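DNA repair protein RecO (Deinococcus radiodurans, PDB 1U5K) is probably involved in DNA repair and in recombination by the RecF pathway, and carries a zinc ion bound by four cysteines. Local coordinates at residues 126-138 with 201-215. Numbering follows the deposited sequence.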
loop_
_atom_site.group_PDB
_atom_site.type_symbol
_atom_site.label_atom_id
_atom_site.label_comp_id
_atom_site.label_asym_id
_atom_site.label_seq_id
_atom_site.Cartn_x
_atom_site.Cartn_y
_atom_site.Cartn_z
ATOM N N GLN A 126 19.220 19.054 -0.794
ATOM C CA GLN A 126 18.569 20.299 -1.188
ATOM C C GLN A 126 17.579 20.843 -0.151
ATOM O O GLN A 126 17.031 20.085 0.656
ATOM C CB GLN A 126 17.900 20.184 -2.565
ATOM C CG GLN A 126 18.792 19.849 -3.753
ATOM C CD GLN A 126 19.814 20.913 -4.159
ATOM O OE1 GLN A 126 20.223 20.953 -5.319
ATOM N NE2 GLN A 126 20.237 21.752 -3.222
ATOM N N PRO A 127 17.420 22.165 -0.085
ATOM C CA PRO A 127 16.489 22.781 0.867
ATOM C C PRO A 127 15.016 22.356 0.760
ATOM O O PRO A 127 14.362 22.365 1.792
ATOM C CB PRO A 127 16.626 24.291 0.609
ATOM C CG PRO A 127 17.738 24.508 -0.359
ATOM C CD PRO A 127 18.270 23.168 -0.745
ATOM N N ASP A 128 14.531 21.971 -0.416
ATOM C CA ASP A 128 13.125 21.690 -0.672
ATOM C C ASP A 128 13.011 20.280 -1.286
ATOM O O ASP A 128 12.921 20.111 -2.506
ATOM C CB ASP A 128 12.616 22.777 -1.614
ATOM C CG ASP A 128 11.118 22.766 -1.785
ATOM O OD1 ASP A 128 10.436 21.795 -1.388
ATOM O OD2 ASP A 128 10.562 23.731 -2.344
ATOM N N PRO A 129 13.094 19.256 -0.446
ATOM C CA PRO A 129 13.050 17.887 -0.965
ATOM C C PRO A 129 11.722 17.528 -1.625
ATOM O O PRO A 129 11.804 16.760 -2.579
ATOM C CB PRO A 129 13.410 17.018 0.236
ATOM C CG PRO A 129 13.062 17.837 1.374
ATOM C CD PRO A 129 13.349 19.279 1.009
ATOM N N GLU A 130 10.593 18.107 -1.224
ATOM C CA GLU A 130 9.344 17.859 -1.936
ATOM C C GLU A 130 9.507 18.255 -3.401
ATOM O O GLU A 130 9.065 17.528 -4.298
ATOM C CB GLU A 130 8.139 18.591 -1.337
ATOM C CG GLU A 130 6.864 18.222 -2.083
ATOM C CD GLU A 130 5.650 19.046 -1.725
ATOM O OE1 GLU A 130 5.872 20.128 -1.161
ATOM O OE2 GLU A 130 4.488 18.637 -1.968
ATOM N N TRP A 131 10.150 19.398 -3.639
ATOM C CA TRP A 131 10.299 19.917 -4.989
ATOM C C TRP A 131 11.240 19.021 -5.801
ATOM O O TRP A 131 11.018 18.784 -6.994
ATOM C CB TRP A 131 10.747 21.384 -5.043
ATOM C CG TRP A 131 10.727 21.917 -6.436
ATOM C CD1 TRP A 131 11.789 22.373 -7.144
ATOM C CD2 TRP A 131 9.595 22.021 -7.305
ATOM N NE1 TRP A 131 11.394 22.736 -8.407
ATOM C CE2 TRP A 131 10.048 22.546 -8.531
ATOM C CE3 TRP A 131 8.232 21.723 -7.174
ATOM C CZ2 TRP A 131 9.200 22.769 -9.619
ATOM C CZ3 TRP A 131 7.409 21.903 -8.253
ATOM C CH2 TRP A 131 7.885 22.459 -9.450
ATOM N N VAL A 132 12.300 18.534 -5.167
ATOM C CA VAL A 132 13.174 17.569 -5.836
ATOM C C VAL A 132 12.333 16.374 -6.299
ATOM O O VAL A 132 12.430 15.933 -7.445
ATOM C CB VAL A 132 14.335 17.123 -4.936
ATOM C CG1 VAL A 132 15.236 16.107 -5.608
ATOM C CG2 VAL A 132 15.208 18.317 -4.525
ATOM N N ALA A 133 11.493 15.854 -5.413
ATOM C CA ALA A 133 10.721 14.657 -5.737
ATOM C C ALA A 133 9.694 14.902 -6.835
ATOM O O ALA A 133 9.555 14.053 -7.712
ATOM C CB ALA A 133 10.064 14.078 -4.485
ATOM N N LEU A 134 9.003 16.041 -6.818
ATOM C CA LEU A 134 8.113 16.426 -7.902
ATOM C C LEU A 134 8.836 16.439 -9.238
ATOM O O LEU A 134 8.416 15.817 -10.216
ATOM C CB LEU A 134 7.399 17.759 -7.672
ATOM C CG LEU A 134 6.072 17.622 -6.950
ATOM C CD1 LEU A 134 5.585 18.993 -6.556
ATOM C CD2 LEU A 134 5.005 16.817 -7.711
ATOM N N VAL A 135 9.966 17.128 -9.262
ATOM C CA VAL A 135 10.725 17.317 -10.484
ATOM C C VAL A 135 11.237 15.995 -11.036
ATOM O O VAL A 135 11.102 15.730 -12.223
ATOM C CB VAL A 135 11.873 18.319 -10.275
ATOM C CG1 VAL A 135 12.830 18.293 -11.438
ATOM C CG2 VAL A 135 11.282 19.690 -10.084
ATOM N N MET A 136 11.773 15.163 -10.151
ATOM C CA MET A 136 12.437 13.928 -10.519
ATOM C C MET A 136 11.405 12.879 -10.922
ATOM O O MET A 136 11.592 12.152 -11.894
ATOM C CB MET A 136 13.298 13.438 -9.352
ATOM C CG MET A 136 14.457 14.396 -9.053
ATOM S SD MET A 136 15.582 14.562 -10.423
ATOM C CE MET A 136 16.498 13.208 -10.221
ATOM N N SER A 137 10.292 12.834 -10.205
ATOM C CA SER A 137 9.233 11.910 -10.568
ATOM C C SER A 137 8.655 12.202 -11.969
ATOM O O SER A 137 8.523 11.293 -12.808
ATOM C CB SER A 137 8.282 11.759 -9.364
ATOM O OG SER A 137 7.391 12.855 -9.362
ATOM N N TYR A 138 8.432 13.470 -12.306
ATOM C CA TYR A 138 7.973 13.835 -13.646
ATOM C C TYR A 138 9.034 13.563 -14.712
ATOM O O TYR A 138 8.743 13.024 -15.788
ATOM C CB TYR A 138 7.484 15.288 -13.702
ATOM C CG TYR A 138 6.045 15.514 -13.342
ATOM C CD1 TYR A 138 5.654 15.589 -12.016
ATOM C CD2 TYR A 138 5.053 15.636 -14.328
ATOM C CE1 TYR A 138 4.327 15.777 -11.694
ATOM C CE2 TYR A 138 3.727 15.870 -14.009
ATOM C CZ TYR A 138 3.365 15.931 -12.678
ATOM O OH TYR A 138 2.066 16.159 -12.280
ATOM N N SER A 201 14.606 23.092 -13.708
ATOM C CA SER A 201 13.396 22.996 -12.898
ATOM C C SER A 201 13.575 23.309 -11.416
ATOM O O SER A 201 12.695 23.911 -10.805
ATOM C CB SER A 201 12.766 21.611 -13.060
ATOM O OG SER A 201 12.174 21.494 -14.337
ATOM N N PHE A 202 14.702 22.906 -10.840
ATOM C CA PHE A 202 15.011 23.190 -9.440
ATOM C C PHE A 202 15.053 24.691 -9.171
ATOM O O PHE A 202 14.839 25.132 -8.041
ATOM C CB PHE A 202 16.366 22.616 -9.009
ATOM C CG PHE A 202 16.429 21.122 -8.866
ATOM C CD1 PHE A 202 17.664 20.522 -8.693
ATOM C CD2 PHE A 202 15.305 20.310 -8.917
ATOM C CE1 PHE A 202 17.790 19.149 -8.569
ATOM C CE2 PHE A 202 15.421 18.943 -8.789
ATOM C CZ PHE A 202 16.653 18.346 -8.595
ATOM N N GLU A 203 15.351 25.471 -10.203
ATOM C CA GLU A 203 15.449 26.919 -10.071
ATOM C C GLU A 203 14.074 27.577 -10.147
ATOM O O GLU A 203 13.897 28.708 -9.702
ATOM C CB GLU A 203 16.461 27.465 -11.087
ATOM C CG GLU A 203 15.810 28.124 -12.295
ATOM C CD GLU A 203 16.519 27.912 -13.623
ATOM O OE1 GLU A 203 17.775 27.838 -13.659
ATOM O OE2 GLU A 203 15.779 27.843 -14.635
ATOM N N GLN A 204 13.067 26.868 -10.654
ATOM C CA GLN A 204 11.721 27.421 -10.738
ATOM C C GLN A 204 10.677 26.679 -9.922
ATOM O O GLN A 204 9.710 26.180 -10.504
ATOM C CB GLN A 204 11.250 27.412 -12.195
ATOM C CG GLN A 204 12.265 27.908 -13.210
ATOM C CD GLN A 204 11.664 28.787 -14.298
ATOM O OE1 GLN A 204 10.472 29.110 -14.271
ATOM N NE2 GLN A 204 12.498 29.189 -15.255
ATOM N N PRO A 205 10.804 26.624 -8.600
ATOM C CA PRO A 205 9.820 25.878 -7.812
ATOM C C PRO A 205 8.400 26.430 -7.947
ATOM O O PRO A 205 8.195 27.637 -8.065
ATOM C CB PRO A 205 10.322 26.013 -6.370
ATOM C CG PRO A 205 11.213 27.227 -6.370
ATOM C CD PRO A 205 11.818 27.265 -7.740
ATOM N N VAL A 206 7.420 25.534 -7.944
ATOM C CA VAL A 206 6.019 25.913 -7.919
ATOM C C VAL A 206 5.705 26.099 -6.443
ATOM O O VAL A 206 6.206 25.346 -5.606
ATOM C CB VAL A 206 5.150 24.825 -8.581
ATOM C CG1 VAL A 206 3.694 24.907 -8.174
ATOM C CG2 VAL A 206 5.268 24.914 -10.094
ATOM N N PRO A 207 4.928 27.126 -6.114
ATOM C CA PRO A 207 4.581 27.392 -4.720
ATOM C C PRO A 207 3.811 26.228 -4.124
ATOM O O PRO A 207 3.082 25.522 -4.821
ATOM C CB PRO A 207 3.659 28.611 -4.789
ATOM C CG PRO A 207 3.837 29.174 -6.125
ATOM C CD PRO A 207 4.377 28.132 -7.036
ATOM N N SER A 208 3.945 26.098 -2.811
ATOM C CA SER A 208 3.453 24.952 -2.070
ATOM C C SER A 208 1.945 24.789 -2.258
ATOM O O SER A 208 1.434 23.664 -2.306
ATOM C CB SER A 208 3.854 25.111 -0.598
ATOM O OG SER A 208 3.171 24.169 0.205
ATOM N N ALA A 209 1.241 25.911 -2.382
ATOM C CA ALA A 209 -0.205 25.881 -2.542
ATOM C C ALA A 209 -0.578 25.156 -3.830
ATOM O O ALA A 209 -1.623 24.527 -3.863
ATOM C CB ALA A 209 -0.790 27.294 -2.555
ATOM N N ASP A 210 0.233 25.261 -4.880
ATOM C CA ASP A 210 -0.061 24.632 -6.164
ATOM C C ASP A 210 0.428 23.195 -6.339
ATOM O O ASP A 210 0.141 22.546 -7.344
ATOM C CB ASP A 210 0.492 25.484 -7.305
ATOM C CG ASP A 210 -0.202 26.830 -7.422
ATOM O OD1 ASP A 210 -1.435 26.920 -7.245
ATOM O OD2 ASP A 210 0.441 27.868 -7.665
ATOM N N ARG A 211 1.106 22.665 -5.333
ATOM C CA ARG A 211 1.710 21.351 -5.475
ATOM C C ARG A 211 0.737 20.177 -5.408
ATOM O O ARG A 211 0.941 19.226 -6.154
ATOM C CB ARG A 211 2.866 21.184 -4.501
ATOM C CG ARG A 211 4.059 22.043 -4.842
ATOM C CD ARG A 211 5.174 21.883 -3.846
ATOM N NE ARG A 211 6.167 22.924 -4.048
ATOM C CZ ARG A 211 7.334 23.026 -3.429
ATOM N NH1 ARG A 211 7.689 22.135 -2.519
ATOM N NH2 ARG A 211 8.161 24.005 -3.772
ATOM N N PRO A 212 -0.282 20.201 -4.551
ATOM C CA PRO A 212 -1.258 19.104 -4.541
ATOM C C PRO A 212 -1.809 18.811 -5.939
ATOM O O PRO A 212 -1.953 17.639 -6.279
ATOM C CB PRO A 212 -2.314 19.575 -3.531
ATOM C CG PRO A 212 -1.507 20.415 -2.580
ATOM C CD PRO A 212 -0.562 21.177 -3.486
ATOM N N ALA A 213 -2.061 19.832 -6.752
ATOM C CA ALA A 213 -2.483 19.648 -8.138
ATOM C C ALA A 213 -1.494 18.821 -8.966
ATOM O O ALA A 213 -1.894 17.928 -9.722
ATOM C CB ALA A 213 -2.702 20.987 -8.795
ATOM N N LEU A 214 -0.210 19.124 -8.796
ATOM C CA LEU A 214 0.874 18.384 -9.433
ATOM C C LEU A 214 0.982 16.925 -8.989
ATOM O O LEU A 214 1.154 16.046 -9.836
ATOM C CB LEU A 214 2.207 19.094 -9.241
ATOM C CG LEU A 214 2.289 20.496 -9.849
ATOM C CD1 LEU A 214 3.649 21.112 -9.565
ATOM C CD2 LEU A 214 2.085 20.374 -11.352
ATOM N N TRP A 215 0.847 16.671 -7.690
ATOM C CA TRP A 215 0.870 15.314 -7.173
ATOM C C TRP A 215 -0.330 14.550 -7.701
ATOM O O TRP A 215 -0.204 13.385 -8.067
ATOM C CB TRP A 215 0.876 15.242 -5.646
ATOM C CG TRP A 215 2.202 15.560 -5.063
ATOM C CD1 TRP A 215 2.484 16.626 -4.250
ATOM C CD2 TRP A 215 3.437 14.859 -5.261
ATOM N NE1 TRP A 215 3.814 16.617 -3.923
ATOM C CE2 TRP A 215 4.423 15.542 -4.518
ATOM C CE3 TRP A 215 3.823 13.735 -5.996
ATOM C CZ2 TRP A 215 5.754 15.144 -4.499
ATOM C CZ3 TRP A 215 5.156 13.334 -5.970
ATOM C CH2 TRP A 215 6.114 14.056 -5.246
HETATM O O HOH W 1 4.085 21.545 0.238
#
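R211 joins D128 and E130 in a salt-bridge network near the N-terminal ends of helices 129-141 and 211-225, in the helical C-terminal region of RecO. The axes of the short segments 129-138 and 211-215 cross at 34°. D128, the N-cap residue of helix 129-141, is gripped end-on: R211 NH1 reaches D128 OD1 at 3.0 Å and R211 NH2 reaches D128 OD2 at 2.8 Å, with carboxylate and guanidinium nearly coplanar. R211 NH1 also meets E130 OE1, but from above that carboxylate plane. Along its NE/NH2 edge, in plane, the guanidinium holds V206 O side-on with both nitrogens. All three guanidinium nitrogens are thus engaged, which fixes the group's rotation. A water links E130 OE1 to S208 OG.

Three further hydrogen bonds cross the contact. E130 OE2 accepts from W215 NE1 at 2.9 Å on its anti side. W131 NE1 donates to S201 O at 3.0 Å, in the ring plane; Q204 N reaches that oxygen from the opposite face of the carbonyl. Y138 OH donates to L214 O.

Apolar packing fills the rest. The W131 side chain leaves with CG anti to its backbone N (chi1 -173°), which lays the indole against the backbone of residues 204-206. P205 CA makes a CH-pi contact over the five-membered ring of W131, and V206 CG2 touches W131 CH2. The F202 ring packs on V132 and V135. Beyond the two segments, F189 of helix 184-192 meets the rings of W131 and Y138, and helix 86-102 adds L94 against W215. The W215 indole is a knob among E130, A133, L134 and S137. There L134 CD2 sits 3.4 Å from the centroid of the W215 six-membered ring, 10° off the ring normal.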